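Local coordinates for protein NADH dehydrogenase (Methanothermobacter marburgensis, PDB 4R81) that probably catalyses the oxidation of NADH or NADPH with quinones as acceptors, using a bound flavin mononucleotide carried by a flavodoxin-like fold, at residues A[26-31]-A[191-196]; A[110-115]-A[123-128]; A[133-138]-A[175-180]. All blocks are in the same frame, centred on the assembly; numbering follows the deposited sequence.

Interaction 1: A[26-31]-A[191-196]; sequences FTEGLS and RARRAG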
ATOM      1  N   PHE A  26      22.297  -0.826   8.079  1.00 19.72           N
ATOM      2  CA  PHE A  26      21.576  -0.225   9.200  1.00 19.14           C
ATOM      3  C   PHE A  26      21.945  -0.894  10.526  1.00 19.92           C
ATOM      4  O   PHE A  26      22.224  -0.215  11.517  1.00 19.85           O
ATOM      5  CB  PHE A  26      20.066  -0.296   8.950  1.00 19.69           C
ATOM      6  CG  PHE A  26      19.234   0.365  10.020  1.00 20.03           C
ATOM      7  CD1 PHE A  26      19.287   1.739  10.223  1.00 19.14           C
ATOM      8  CD2 PHE A  26      18.374  -0.391  10.801  1.00 20.60           C
ATOM      9  CE1 PHE A  26      18.507   2.340  11.205  1.00 19.18           C
ATOM     10  CE2 PHE A  26      17.590   0.198  11.780  1.00 19.34           C
ATOM     11  CZ  PHE A  26      17.654   1.567  11.981  1.00 20.11           C
ATOM     12  N   THR A  27      21.956  -2.222  10.554  1.00 19.48           N
ATOM     13  CA  THR A  27      22.316  -2.924  11.781  1.00 20.82           C
ATOM     14  C   THR A  27      23.767  -2.670  12.196  1.00 20.62           C
ATOM     15  O   THR A  27      24.068  -2.598  13.386  1.00 20.73           O
ATOM     16  CB  THR A  27      22.026  -4.436  11.699  1.00 21.24           C
ATOM     17  OG1 THR A  27      22.724  -5.008  10.588  1.00 24.84           O
ATOM     18  CG2 THR A  27      20.526  -4.686  11.542  1.00 22.16           C
ATOM     19  N   GLU A  28      24.659  -2.525  11.219  1.00 21.67           N
ATOM     20  CA  GLU A  28      26.050  -2.186  11.507  1.00 23.99           C
ATOM     21  C   GLU A  28      26.139  -0.843  12.225  1.00 23.41           C
ATOM     22  O   GLU A  28      26.870  -0.705  13.208  1.00 24.04           O
ATOM     23  CB  GLU A  28      26.884  -2.166  10.216  1.00 27.66           C
ATOM     24  CG  GLU A  28      28.380  -1.974  10.426  1.00 33.07           C
ATOM     25  CD  GLU A  28      29.174  -2.044   9.128  1.00 37.23           C
ATOM     26  OE1 GLU A  28      28.565  -2.300   8.060  1.00 38.25           O
ATOM     27  OE2 GLU A  28      30.410  -1.841   9.178  1.00 40.37           O
ATOM     28  N   GLY A  29      25.394   0.144  11.733  1.00 22.05           N
ATOM     29  CA  GLY A  29      25.340   1.441  12.387  1.00 22.00           C
ATOM     30  C   GLY A  29      24.761   1.363  13.790  1.00 21.51           C
ATOM     31  O   GLY A  29      25.291   1.982  14.716  1.00 22.85           O
ATOM     32  N   LEU A  30      23.662   0.625  13.951  1.00 20.59           N
ATOM     33  CA  LEU A  30      23.071   0.432  15.272  1.00 20.45           C
ATOM     34  C   LEU A  30      24.097  -0.145  16.248  1.00 22.36           C
ATOM     35  O   LEU A  30      24.264   0.358  17.365  1.00 22.89           O
ATOM     36  CB  LEU A  30      21.864  -0.505  15.194  1.00 19.54           C
ATOM     37  CG  LEU A  30      20.589   0.048  14.566  1.00 18.31           C
ATOM     38  CD1 LEU A  30      19.504  -1.027  14.599  1.00 18.58           C
ATOM     39  CD2 LEU A  30      20.117   1.325  15.274  1.00 19.69           C
ATOM     40  N   SER A  31      24.801  -1.188  15.826  1.00 23.81           N
ATOM     41  CA  SER A  31      25.781  -1.820  16.706  1.00 24.91           C
ATOM     42  C   SER A  31      26.939  -0.875  17.014  1.00 26.15           C
ATOM     43  O   SER A  31      27.425  -0.843  18.144  1.00 27.38           O
ATOM     44  CB  SER A  31      26.297  -3.120  16.097  1.00 25.72           C
ATOM     45  OG  SER A  31      25.244  -4.061  15.987  1.00 28.93           O
ATOM     46  N   ARG A 191      24.318   5.911   3.717  1.00 22.89           N
ATOM     47  CA  ARG A 191      23.184   6.581   4.347  1.00 22.33           C
ATOM     48  C   ARG A 191      22.473   5.658   5.337  1.00 22.00           C
ATOM     49  O   ARG A 191      22.110   6.076   6.443  1.00 21.88           O
ATOM     50  CB  ARG A 191      22.212   7.105   3.280  1.00 21.48           C
ATOM     51  CG  ARG A 191      22.823   8.219   2.417  1.00 23.19           C
ATOM     52  CD  ARG A 191      21.924   8.629   1.273  1.00 25.80           C
ATOM     53  NE  ARG A 191      20.653   9.149   1.756  1.00 25.54           N
ATOM     54  CZ  ARG A 191      19.537   9.168   1.042  1.00 24.89           C
ATOM     55  NH1 ARG A 191      19.532   8.681  -0.191  1.00 26.78           N
ATOM     56  NH2 ARG A 191      18.422   9.656   1.566  1.00 26.05           N
ATOM     57  N   ALA A 192      22.292   4.404   4.943  1.00 20.86           N
ATOM     58  CA  ALA A 192      21.631   3.436   5.807  1.00 21.94           C
ATOM     59  C   ALA A 192      22.428   3.222   7.097  1.00 21.87           C
ATOM     60  O   ALA A 192      21.868   3.194   8.197  1.00 20.72           O
ATOM     61  CB  ALA A 192      21.434   2.127   5.075  1.00 22.52           C
ATOM     62  N   ARG A 193      23.741   3.084   6.959  1.00 21.49           N
ATOM     63  CA  ARG A 193      24.607   2.887   8.115  1.00 23.10           C
ATOM     64  C   ARG A 193      24.535   4.110   9.027  1.00 23.65           C
ATOM     65  O   ARG A 193      24.422   3.979  10.248  1.00 22.79           O
ATOM     66  CB  ARG A 193      26.043   2.613   7.658  1.00 24.89           C
ATOM     67  CG  ARG A 193      26.976   2.091   8.742  1.00 29.49           C
ATOM     68  CD  ARG A 193      28.192   1.402   8.115  1.00 33.02           C
ATOM     69  NE  ARG A 193      28.354   1.767   6.705  1.00 38.45           N
ATOM     70  CZ  ARG A 193      28.229   0.924   5.680  1.00 41.09           C
ATOM     71  NH1 ARG A 193      28.387   1.364   4.438  1.00 40.52           N
ATOM     72  NH2 ARG A 193      27.959  -0.357   5.891  1.00 41.86           N
ATOM     73  N   ARG A 194      24.564   5.294   8.420  1.00 22.93           N
ATOM     74  CA  ARG A 194      24.508   6.547   9.164  1.00 22.71           C
ATOM     75  C   ARG A 194      23.206   6.650   9.955  1.00 22.10           C
ATOM     76  O   ARG A 194      23.193   7.141  11.080  1.00 22.27           O
ATOM     77  CB  ARG A 194      24.655   7.732   8.209  1.00 22.42           C
ATOM     78  CG  ARG A 194      24.732   9.091   8.891  1.00 23.56           C
ATOM     79  CD  ARG A 194      24.755  10.232   7.869  1.00 26.44           C
ATOM     80  NE  ARG A 194      25.924  10.135   6.999  1.00 26.95           N
ATOM     81  CZ  ARG A 194      25.897  10.272   5.676  1.00 27.07           C
ATOM     82  NH1 ARG A 194      24.753  10.527   5.045  1.00 26.01           N
ATOM     83  NH2 ARG A 194      27.022  10.157   4.984  1.00 28.01           N
ATOM     84  N   ALA A 195      22.114   6.172   9.367  1.00 20.85           N
ATOM     85  CA  ALA A 195      20.814   6.250  10.016  1.00 20.95           C
ATOM     86  C   ALA A 195      20.773   5.408  11.284  1.00 22.87           C
ATOM     87  O   ALA A 195      20.094   5.762  12.251  1.00 25.74           O
ATOM     88  CB  ALA A 195      19.717   5.835   9.064  1.00 20.54           C
ATOM     89  N   GLY A 196      21.511   4.299  11.275  1.00 21.96           N
ATOM     90  CA  GLY A 196      21.630   3.446  12.447  1.00 22.32           C
ATOM     91  C   GLY A 196      22.511   4.083  13.506  1.00 22.63           C
ATOM     92  O   GLY A 196      22.160   4.115  14.688  1.00 23.22           O
TER

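Interaction 2: A[110-115]-A[123-128]; sequences YGYAYF and TRIDIE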
ATOM      1  N   TYR A 110      -7.422  -1.534  16.727  1.00 23.26           N
ATOM      2  CA  TYR A 110      -8.193  -0.642  17.571  1.00 25.02           C
ATOM      3  C   TYR A 110      -7.917  -0.978  19.033  1.00 26.92           C
ATOM      4  O   TYR A 110      -7.926  -2.152  19.427  1.00 26.75           O
ATOM      5  CB  TYR A 110      -9.692  -0.740  17.277  1.00 26.84           C
ATOM      6  CG  TYR A 110     -10.477   0.271  18.072  1.00 27.91           C
ATOM      7  CD1 TYR A 110     -10.923  -0.021  19.352  1.00 28.53           C
ATOM      8  CD2 TYR A 110     -10.734   1.538  17.560  1.00 29.29           C
ATOM      9  CE1 TYR A 110     -11.609   0.905  20.096  1.00 29.44           C
ATOM     10  CE2 TYR A 110     -11.425   2.470  18.295  1.00 30.59           C
ATOM     11  CZ  TYR A 110     -11.863   2.147  19.562  1.00 31.36           C
ATOM     12  OH  TYR A 110     -12.551   3.070  20.307  1.00 34.68           O
ATOM     13  N   GLY A 111      -7.668   0.060  19.829  1.00 27.34           N
ATOM     14  CA  GLY A 111      -7.345  -0.116  21.234  1.00 28.48           C
ATOM     15  C   GLY A 111      -5.850  -0.145  21.484  1.00 29.90           C
ATOM     16  O   GLY A 111      -5.409  -0.050  22.630  1.00 31.39           O
ATOM     17  N   TYR A 112      -5.074  -0.273  20.410  1.00 28.88           N
ATOM     18  CA  TYR A 112      -3.618  -0.312  20.496  1.00 27.19           C
ATOM     19  C   TYR A 112      -2.983   0.863  19.752  1.00 27.16           C
ATOM     20  O   TYR A 112      -2.331   1.719  20.363  1.00 26.74           O
ATOM     21  CB  TYR A 112      -3.096  -1.631  19.924  1.00 26.89           C
ATOM     22  CG  TYR A 112      -1.585  -1.752  19.920  1.00 26.61           C
ATOM     23  CD1 TYR A 112      -0.876  -1.879  21.106  1.00 28.18           C
ATOM     24  CD2 TYR A 112      -0.870  -1.746  18.727  1.00 26.57           C
ATOM     25  CE1 TYR A 112       0.505  -2.000  21.105  1.00 28.42           C
ATOM     26  CE2 TYR A 112       0.504  -1.862  18.714  1.00 26.78           C
ATOM     27  CZ  TYR A 112       1.188  -1.987  19.906  1.00 27.71           C
ATOM     28  OH  TYR A 112       2.560  -2.102  19.902  1.00 27.83           O
ATOM     29  N   ALA A 113      -3.169   0.898  18.434  1.00 25.62           N
ATOM     30  CA  ALA A 113      -2.583   1.947  17.595  1.00 25.77           C
ATOM     31  C   ALA A 113      -3.433   3.213  17.557  1.00 26.97           C
ATOM     32  O   ALA A 113      -2.929   4.303  17.283  1.00 28.42           O
ATOM     33  CB  ALA A 113      -2.343   1.433  16.179  1.00 23.30           C
ATOM     34  N   TYR A 114      -4.727   3.062  17.820  1.00 26.87           N
ATOM     35  CA  TYR A 114      -5.641   4.192  17.824  1.00 26.55           C
ATOM     36  C   TYR A 114      -6.904   3.819  18.582  1.00 27.39           C
ATOM     37  O   TYR A 114      -7.281   2.648  18.625  1.00 26.42           O
ATOM     38  CB  TYR A 114      -5.992   4.609  16.388  1.00 25.99           C
ATOM     39  CG  TYR A 114      -6.859   3.627  15.616  1.00 24.81           C
ATOM     40  CD1 TYR A 114      -6.312   2.481  15.047  1.00 23.07           C
ATOM     41  CD2 TYR A 114      -8.218   3.863  15.434  1.00 25.92           C
ATOM     42  CE1 TYR A 114      -7.099   1.587  14.333  1.00 23.49           C
ATOM     43  CE2 TYR A 114      -9.012   2.976  14.724  1.00 26.06           C
ATOM     44  CZ  TYR A 114      -8.446   1.841  14.175  1.00 25.88           C
ATOM     45  OH  TYR A 114      -9.233   0.960  13.466  1.00 26.92           O
ATOM     46  N   PHE A 115      -7.533   4.817  19.198  1.00 30.62           N
ATOM     47  CA  PHE A 115      -8.864   4.663  19.777  1.00 34.06           C
ATOM     48  C   PHE A 115      -9.467   6.024  20.083  1.00 35.39           C
ATOM     49  O   PHE A 115      -8.734   6.982  20.317  1.00 36.19           O
ATOM     50  CB  PHE A 115      -8.846   3.788  21.034  1.00 36.48           C
ATOM     51  CG  PHE A 115      -7.842   4.212  22.066  1.00 38.47           C
ATOM     52  CD1 PHE A 115      -8.068   5.322  22.868  1.00 39.80           C
ATOM     53  CD2 PHE A 115      -6.684   3.476  22.255  1.00 39.16           C
ATOM     54  CE1 PHE A 115      -7.143   5.704  23.823  1.00 41.07           C
ATOM     55  CE2 PHE A 115      -5.758   3.846  23.210  1.00 40.18           C
ATOM     56  CZ  PHE A 115      -5.985   4.963  23.995  1.00 41.45           C
ATOM     57  N   THR A 123      -3.445   6.445  22.059  1.00 35.87           N
ATOM     58  CA  THR A 123      -2.659   5.325  21.558  1.00 34.50           C
ATOM     59  C   THR A 123      -1.957   4.619  22.713  1.00 35.23           C
ATOM     60  O   THR A 123      -1.754   5.210  23.776  1.00 36.31           O
ATOM     61  CB  THR A 123      -1.615   5.797  20.523  1.00 32.18           C
ATOM     62  OG1 THR A 123      -0.885   4.668  20.016  1.00 30.69           O
ATOM     63  CG2 THR A 123      -0.646   6.787  21.157  1.00 31.40           C
ATOM     64  N   ARG A 124      -1.604   3.352  22.507  1.00 34.37           N
ATOM     65  CA  ARG A 124      -0.849   2.588  23.497  1.00 34.07           C
ATOM     66  C   ARG A 124       0.597   2.446  23.048  1.00 32.77           C
ATOM     67  O   ARG A 124       1.454   1.989  23.804  1.00 33.09           O
ATOM     68  CB  ARG A 124      -1.456   1.195  23.692  1.00 36.21           C
ATOM     69  CG  ARG A 124      -2.889   1.185  24.190  1.00 38.94           C
ATOM     70  CD  ARG A 124      -2.967   1.203  25.704  1.00 42.24           C
ATOM     71  NE  ARG A 124      -4.353   1.263  26.167  1.00 45.46           N
ATOM     72  CZ  ARG A 124      -4.971   2.379  26.544  1.00 47.44           C
ATOM     73  NH1 ARG A 124      -4.325   3.538  26.530  1.00 48.44           N
ATOM     74  NH2 ARG A 124      -6.235   2.336  26.943  1.00 48.20           N
ATOM     75  N   ILE A 125       0.872   2.833  21.811  1.00 31.04           N
ATOM     76  CA  ILE A 125       2.218   2.690  21.267  1.00 29.64           C
ATOM     77  C   ILE A 125       3.188   3.662  21.939  1.00 28.01           C
ATOM     78  O   ILE A 125       2.939   4.866  21.997  1.00 27.69           O
ATOM     79  CB  ILE A 125       2.223   2.869  19.732  1.00 29.64           C
ATOM     80  CG1 ILE A 125       1.351   1.790  19.083  1.00 28.32           C
ATOM     81  CG2 ILE A 125       3.641   2.824  19.183  1.00 30.01           C
ATOM     82  CD1 ILE A 125       1.218   1.924  17.577  1.00 27.60           C
ATOM     83  N   ASP A 126       4.283   3.123  22.464  1.00 27.90           N
ATOM     84  CA  ASP A 126       5.283   3.920  23.161  1.00 28.61           C
ATOM     85  C   ASP A 126       6.631   3.804  22.452  1.00 26.25           C
ATOM     86  O   ASP A 126       7.486   3.007  22.836  1.00 27.07           O
ATOM     87  CB  ASP A 126       5.391   3.464  24.615  1.00 29.82           C
ATOM     88  CG  ASP A 126       6.343   4.312  25.419  1.00 33.11           C
ATOM     89  OD1 ASP A 126       6.564   5.481  25.037  1.00 33.61           O
ATOM     90  OD2 ASP A 126       6.868   3.810  26.432  1.00 35.16           O
ATOM     91  N   ILE A 127       6.809   4.614  21.416  1.00 26.29           N
ATOM     92  CA  ILE A 127       7.977   4.522  20.547  1.00 25.75           C
ATOM     93  C   ILE A 127       8.538   5.913  20.296  1.00 25.26           C
ATOM     94  O   ILE A 127       7.822   6.800  19.811  1.00 26.36           O
ATOM     95  CB  ILE A 127       7.615   3.876  19.189  1.00 25.24           C
ATOM     96  CG1 ILE A 127       7.251   2.394  19.363  1.00 26.12           C
ATOM     97  CG2 ILE A 127       8.765   4.032  18.190  1.00 25.32           C
ATOM     98  CD1 ILE A 127       8.423   1.492  19.781  1.00 26.42           C
ATOM     99  N   GLU A 128       9.814   6.098  20.621  1.00 24.63           N
ATOM    100  CA  GLU A 128      10.446   7.413  20.540  1.00 25.96           C
ATOM    101  C   GLU A 128      10.751   7.829  19.101  1.00 25.25           C
ATOM    102  O   GLU A 128      10.621   9.008  18.748  1.00 26.93           O
ATOM    103  CB  GLU A 128      11.726   7.436  21.384  1.00 29.45           C
ATOM    104  CG  GLU A 128      12.242   8.831  21.711  1.00 34.93           C
ATOM    105  CD  GLU A 128      11.318   9.611  22.651  1.00 39.95           C
ATOM    106  OE1 GLU A 128      10.604   8.984  23.473  1.00 40.96           O
ATOM    107  OE2 GLU A 128      11.305  10.859  22.569  1.00 41.87           O
TER

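Interaction 3: A[133-138]-A[175-180]; sequences LCSAGH and GGMVPG. With FMN (flavin mononucleotide), chain E.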
ATOM      1  N   LEU A 133      13.617   3.213   5.763  1.00 17.95           N
ATOM      2  CA  LEU A 133      14.662   3.119   4.748  1.00 18.75           C
ATOM      3  C   LEU A 133      14.042   2.463   3.523  1.00 19.85           C
ATOM      4  O   LEU A 133      13.848   1.240   3.472  1.00 20.13           O
ATOM      5  CB  LEU A 133      15.866   2.317   5.255  1.00 19.94           C
ATOM      6  CG  LEU A 133      16.576   2.809   6.521  1.00 20.43           C
ATOM      7  CD1 LEU A 133      17.772   1.925   6.882  1.00 21.84           C
ATOM      8  CD2 LEU A 133      17.025   4.255   6.372  1.00 22.39           C
ATOM      9  N   CYS A 134      13.700   3.295   2.546  1.00 19.13           N
ATOM     10  CA  CYS A 134      12.968   2.845   1.374  1.00 18.98           C
ATOM     11  C   CYS A 134      13.846   2.904   0.131  1.00 18.56           C
ATOM     12  O   CYS A 134      14.299   3.975  -0.283  1.00 20.55           O
ATOM     13  CB  CYS A 134      11.733   3.729   1.188  1.00 20.82           C
ATOM     14  SG  CYS A 134      10.800   3.401  -0.294  1.00 24.61           S
ATOM     15  N   SER A 135      14.100   1.749  -0.466  1.00 17.91           N
ATOM     16  CA  SER A 135      14.908   1.682  -1.680  0.50 17.84           C
ATOM     17  C   SER A 135      14.011   1.880  -2.892  1.00 18.48           C
ATOM     18  O   SER A 135      12.943   1.290  -2.976  1.00 20.80           O
ATOM     19  CB  SER A 135      15.621   0.332  -1.766  0.50 19.20           C
ATOM     20  OG  SER A 135      16.253   0.174  -3.023  0.50 20.53           O
ATOM     21  N   ALA A 136      14.432   2.722  -3.834  1.00 18.76           N
ATOM     22  CA  ALA A 136      13.590   3.011  -4.995  1.00 19.27           C
ATOM     23  C   ALA A 136      14.391   2.997  -6.281  1.00 18.80           C
ATOM     24  O   ALA A 136      15.574   3.329  -6.281  1.00 19.26           O
ATOM     25  CB  ALA A 136      12.905   4.358  -4.827  1.00 20.19           C
ATOM     26  N   GLY A 137      13.743   2.601  -7.370  1.00 21.09           N
ATOM     27  CA  GLY A 137      14.352   2.685  -8.683  1.00 21.75           C
ATOM     28  C   GLY A 137      14.557   4.127  -9.111  1.00 21.75           C
ATOM     29  O   GLY A 137      15.627   4.504  -9.596  1.00 24.03           O
ATOM     30  N   HIS A 138      13.519   4.946  -8.947  1.00 22.78           N
ATOM     31  CA  HIS A 138      13.638   6.372  -9.233  1.00 23.34           C
ATOM     32  C   HIS A 138      14.582   7.044  -8.250  1.00 23.71           C
ATOM     33  O   HIS A 138      14.756   6.581  -7.128  1.00 22.33           O
ATOM     34  CB  HIS A 138      12.270   7.047  -9.179  1.00 23.21           C
ATOM     35  CG  HIS A 138      11.433   6.781 -10.385  1.00 25.51           C
ATOM     36  ND1 HIS A 138      11.808   7.192 -11.645  1.00 27.92           N
ATOM     37  CD2 HIS A 138      10.251   6.139 -10.532  1.00 26.57           C
ATOM     38  CE1 HIS A 138      10.889   6.819 -12.516  1.00 27.47           C
ATOM     39  NE2 HIS A 138       9.935   6.176 -11.868  1.00 28.15           N
ATOM     40  N   GLY A 175      17.376   6.100  -3.462  1.00 22.26           N
ATOM     41  CA  GLY A 175      16.943   6.010  -4.846  1.00 22.05           C
ATOM     42  C   GLY A 175      18.037   5.708  -5.850  1.00 22.73           C
ATOM     43  O   GLY A 175      19.213   5.657  -5.502  1.00 22.90           O
ATOM     44  N   GLY A 176      17.632   5.483  -7.097  1.00 22.15           N
ATOM     45  CA  GLY A 176      18.564   5.228  -8.180  1.00 22.95           C
ATOM     46  C   GLY A 176      18.887   3.759  -8.382  1.00 23.14           C
ATOM     47  O   GLY A 176      19.780   3.409  -9.170  1.00 23.58           O
ATOM     48  N   MET A 177      18.162   2.893  -7.679  1.00 23.36           N
ATOM     49  CA  MET A 177      18.438   1.464  -7.735  1.00 24.83           C
ATOM     50  C   MET A 177      17.667   0.794  -8.871  1.00 28.05           C
ATOM     51  O   MET A 177      16.733   0.026  -8.641  1.00 28.52           O
ATOM     52  CB  MET A 177      18.112   0.801  -6.396  1.00 24.03           C
ATOM     53  CG  MET A 177      18.689   1.536  -5.187  1.00 23.36           C
ATOM     54  SD  MET A 177      20.440   1.939  -5.337  1.00 23.77           S
ATOM     55  CE  MET A 177      21.177   0.296  -5.358  1.00 24.14           C
ATOM     56  N   VAL A 178      18.059   1.099 -10.101  1.00 30.34           N
ATOM     57  CA  VAL A 178      17.463   0.450 -11.258  1.00 33.00           C
ATOM     58  C   VAL A 178      18.280  -0.794 -11.586  1.00 34.96           C
ATOM     59  O   VAL A 178      19.480  -0.834 -11.317  1.00 35.24           O
ATOM     60  CB  VAL A 178      17.375   1.409 -12.463  1.00 34.36           C
ATOM     61  CG1 VAL A 178      16.383   2.520 -12.172  1.00 34.77           C
ATOM     62  CG2 VAL A 178      18.733   1.994 -12.778  1.00 34.32           C
ATOM     63  N   PRO A 179      17.623  -1.828 -12.132  1.00 37.27           N
ATOM     64  CA  PRO A 179      18.296  -3.092 -12.456  1.00 38.60           C
ATOM     65  C   PRO A 179      19.539  -2.904 -13.327  1.00 40.97           C
ATOM     66  O   PRO A 179      19.475  -2.223 -14.352  1.00 41.19           O
ATOM     67  CB  PRO A 179      17.226  -3.860 -13.235  1.00 38.45           C
ATOM     68  CG  PRO A 179      15.938  -3.343 -12.689  1.00 38.01           C
ATOM     69  CD  PRO A 179      16.173  -1.889 -12.394  1.00 37.37           C
ATOM     70  N   GLY A 180      20.658  -3.489 -12.907  1.00 42.94           N
ATOM     71  CA  GLY A 180      21.885  -3.438 -13.683  1.00 43.86           C
ATOM     72  C   GLY A 180      22.756  -2.228 -13.398  1.00 45.07           C
ATOM     73  O   GLY A 180      23.846  -2.094 -13.958  1.00 46.90           O
TER
HETATM   74  N1  FMN E 300      10.759   2.059  -8.135  1.00 23.18           N
HETATM   75  C2  FMN E 300      10.222   3.324  -7.997  1.00 23.80           C
HETATM   76  O2  FMN E 300      10.963   4.297  -7.944  1.00 24.50           O
HETATM   77  N3  FMN E 300       8.855   3.503  -7.910  1.00 23.01           N
HETATM   78  C4  FMN E 300       8.010   2.415  -7.962  1.00 22.00           C
HETATM   79  O4  FMN E 300       6.800   2.596  -7.874  1.00 22.70           O
HETATM   80  C4A FMN E 300       8.537   1.132  -8.106  1.00 21.73           C
HETATM   81  N5  FMN E 300       7.713   0.027  -8.177  1.00 22.11           N
HETATM   82  C5A FMN E 300       8.255  -1.236  -8.301  1.00 22.03           C
HETATM   83  C6  FMN E 300       7.416  -2.350  -8.353  1.00 20.99           C
HETATM   84  C7  FMN E 300       7.949  -3.629  -8.488  1.00 21.68           C
HETATM   85  C7M FMN E 300       7.048  -4.828  -8.525  1.00 22.91           C
HETATM   86  C8  FMN E 300       9.332  -3.799  -8.569  1.00 21.07           C
HETATM   87  C8M FMN E 300       9.923  -5.174  -8.721  1.00 23.34           C
HETATM   88  C9  FMN E 300      10.162  -2.681  -8.527  1.00 21.71           C
HETATM   89  C9A FMN E 300       9.633  -1.399  -8.388  1.00 22.07           C
HETATM   90  N10 FMN E 300      10.457  -0.286  -8.339  1.00 21.72           N
HETATM   91  C10 FMN E 300       9.916   0.968  -8.191  1.00 21.95           C
HETATM   92  C1' FMN E 300      11.944  -0.429  -8.395  1.00 21.09           C
HETATM   93  C2' FMN E 300      12.348  -0.915  -6.995  1.00 21.08           C
HETATM   94  O2' FMN E 300      12.126   0.064  -6.000  1.00 18.94           O
HETATM   95  C3' FMN E 300      13.776  -1.438  -6.993  1.00 22.76           C
HETATM   96  O3' FMN E 300      13.755  -2.663  -7.708  1.00 23.75           O
HETATM   97  C4' FMN E 300      14.265  -1.684  -5.572  1.00 23.28           C
HETATM   98  O4' FMN E 300      14.420  -0.477  -4.855  1.00 25.12           O
HETATM   99  C5' FMN E 300      15.588  -2.432  -5.554  1.00 22.80           C
HETATM  100  O5' FMN E 300      15.786  -2.860  -4.227  1.00 23.75           O
HETATM  101  P   FMN E 300      15.748  -4.433  -3.913  1.00 23.53           P
HETATM  102  O1P FMN E 300      16.943  -5.061  -4.607  1.00 24.43           O
HETATM  103  O2P FMN E 300      15.845  -4.654  -2.424  1.00 26.06           O
HETATM  104  O3P FMN E 300      14.476  -5.009  -4.486  1.00 24.64           O

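Interaction 1: A[26-31]-A[191-196]
Phe26, Gly29 and Gly196 form the heart of a buried helix-helix contact in which helix 18-32 packs against helix 185-197, the last helix of the fold. The short segments run in the same general direction, their axes crossing at 33° and approaching to 6.5 Å. So close a pairing depends on the two glycines. A CB on Gly29 would collide with Arg193 O, and one on Gly196 with Phe26 O and Leu30 N, so backbone meets backbone here. The approach brings CA-H...O contacts: Gly29 CA lies 3.4 Å from Arg193 O, and Phe26 CA 3.6 Å from Ala192 O. In this flavodoxin-like fold both helices lie against one face of the parallel sheet, resting on strands 5-10 and 129-135, with Phe26 and Leu30 both on Ile8 of the former. With CG anti to the backbone N (chi1 -177°), the Phe26 ring reaches across to the second helix. Ala192 O lies at its edge, in the ring plane, while Phe26 CE1 comes 3.5 Å from Gly196 CA in an oblique approach. Leu30 CG, from the turn that follows, lies over one ring face, offset toward its rim, and Leu30 CD2 touches Gly196 O at 3.5 Å. Toward solvent the contact turns polar. Glu28 and Arg193 lie side by side and point the same way, joined by a salt bridge of 3.0 Å from Arg193 NH2 to Glu28 OE1. The donor comes from above the carboxylate plane, the two flat groups stand 69° apart, and only NH2 of Arg193 bonds to the carboxylate, through OE1. Behind the charged tip, Arg193 CD packs 3.7 Å from Glu28 CD, while Arg193 CG passes close to the backbone of Gly29.

Interaction 2: A[110-115]-A[123-128]
One face of the Tyr112 ring is covered by Ile125, whose CG1 stands 4.1 Å from the ring centroid in a CH-pi contact; Arg124 CB approaches CD1 of the same ring obliquely. The second flat group, the guanidinium of Arg124, has Phe115 over one face, with Phe115 CZ 3.3 Å from Arg124 NH1 and the planes 54° apart. The ring tip thus leans on the guanidinium rather than lying flat upon it. Phe115 CZ also comes 3.5 Å from Thr123 N.

A backbone hydrogen bond joins the two loop segments: Arg124 N donates to Tyr112 O at 2.8 Å. Beside it Thr123 forms an ST turn, OG1 accepting from Ile125 N at 3.1 Å, while the same hydroxyl bonds to Val164 O beyond this loop. Arg124 CG, beside its backbone N (chi1 -61°), lies 3.2 Å from Gly111 O, and a bend at chi2 then turns the chain toward Phe115. Further in, Ile125 CD1 meets Ala113 CB at 3.9 Å.

Both segments belong to the long connection between helix 98-107 and strand 129-135, and the Tyr112 ring also stacks with His76 of helix 70-80. An alanine in place of Tyr112 would probably uncover Ile125 CG1 and leave His76 without its stacking partner, opening a gap between this connection and helix 70-80. Apolar packing and one backbone bond carry the inner side of the contact, whereas Arg124 and Phe115 are exposed, and there the ring probably shields one face of the guanidinium without giving it a hydrogen-bonding partner.

Interaction 3: A[133-138]-A[175-180]
The FMN pocket at the C-terminal end of strand 129-135 is lined in part by two loops, with Ala136, Gly137 and His138 meeting Gly175, Gly176 and Met177. Two backbone bonds join them. Met177 N donates to Ala136 O at 3.0 Å, and Gly176 N donates to His138 O at 3.1 Å, the latter from above the carbonyl plane. Gly137 O also takes contact from Val178 CG1 at 3.3 Å. Met177 is the centre of an inverse gamma turn, and its CG, anti to the carbonyl carbon (chi1 -48°), lies near the Ser135 side chain.

With its carbonyls engaged by the second loop, the first turns its N-H groups to the flavin. His138 N bonds to FMN O2 at 2.8 Å, and Gly137 N to FMN N1 at 3.1 Å, with a weak second bond to the ribityl O2'. A tentative hydrogen bond of 2.7 Å links Ser135 OG and FMN O4', in one of the two conformers of the serine. A CB on Gly137 would be crowded by FMN C1', so the glycine lets the cofactor come close. Backbone donors at N1 and O2 would be expected to stabilise negative charge on that end of the reduced isoalloxazine. Tyr56 of the second subunit also bonds to the same FMN. Binding of FMN by loops at the C-terminal ends of the parallel strands is typical of flavodoxin-like proteins.

Following the chain from the N terminus, helix 18-32 opens interaction 1, which closes only at helix 185-197, so that nearly the whole domain lies within its loop. Interactions 2 and 3 are both nested inside it, one after the other. Interaction 2 closes a short loop in the connection leading from helix 98-107 to strand 129-135; interaction 3 then starts on that strand and closes after strand 169-174, at the sheet edge. Interactions 1 and 3 touch through Leu133, on which Phe26, Ala192 and Ala195 pack, linking the helix pair to the strand that carries the flavin loop. Interaction 2 touches neither and lies across the chain's centre from interaction 3.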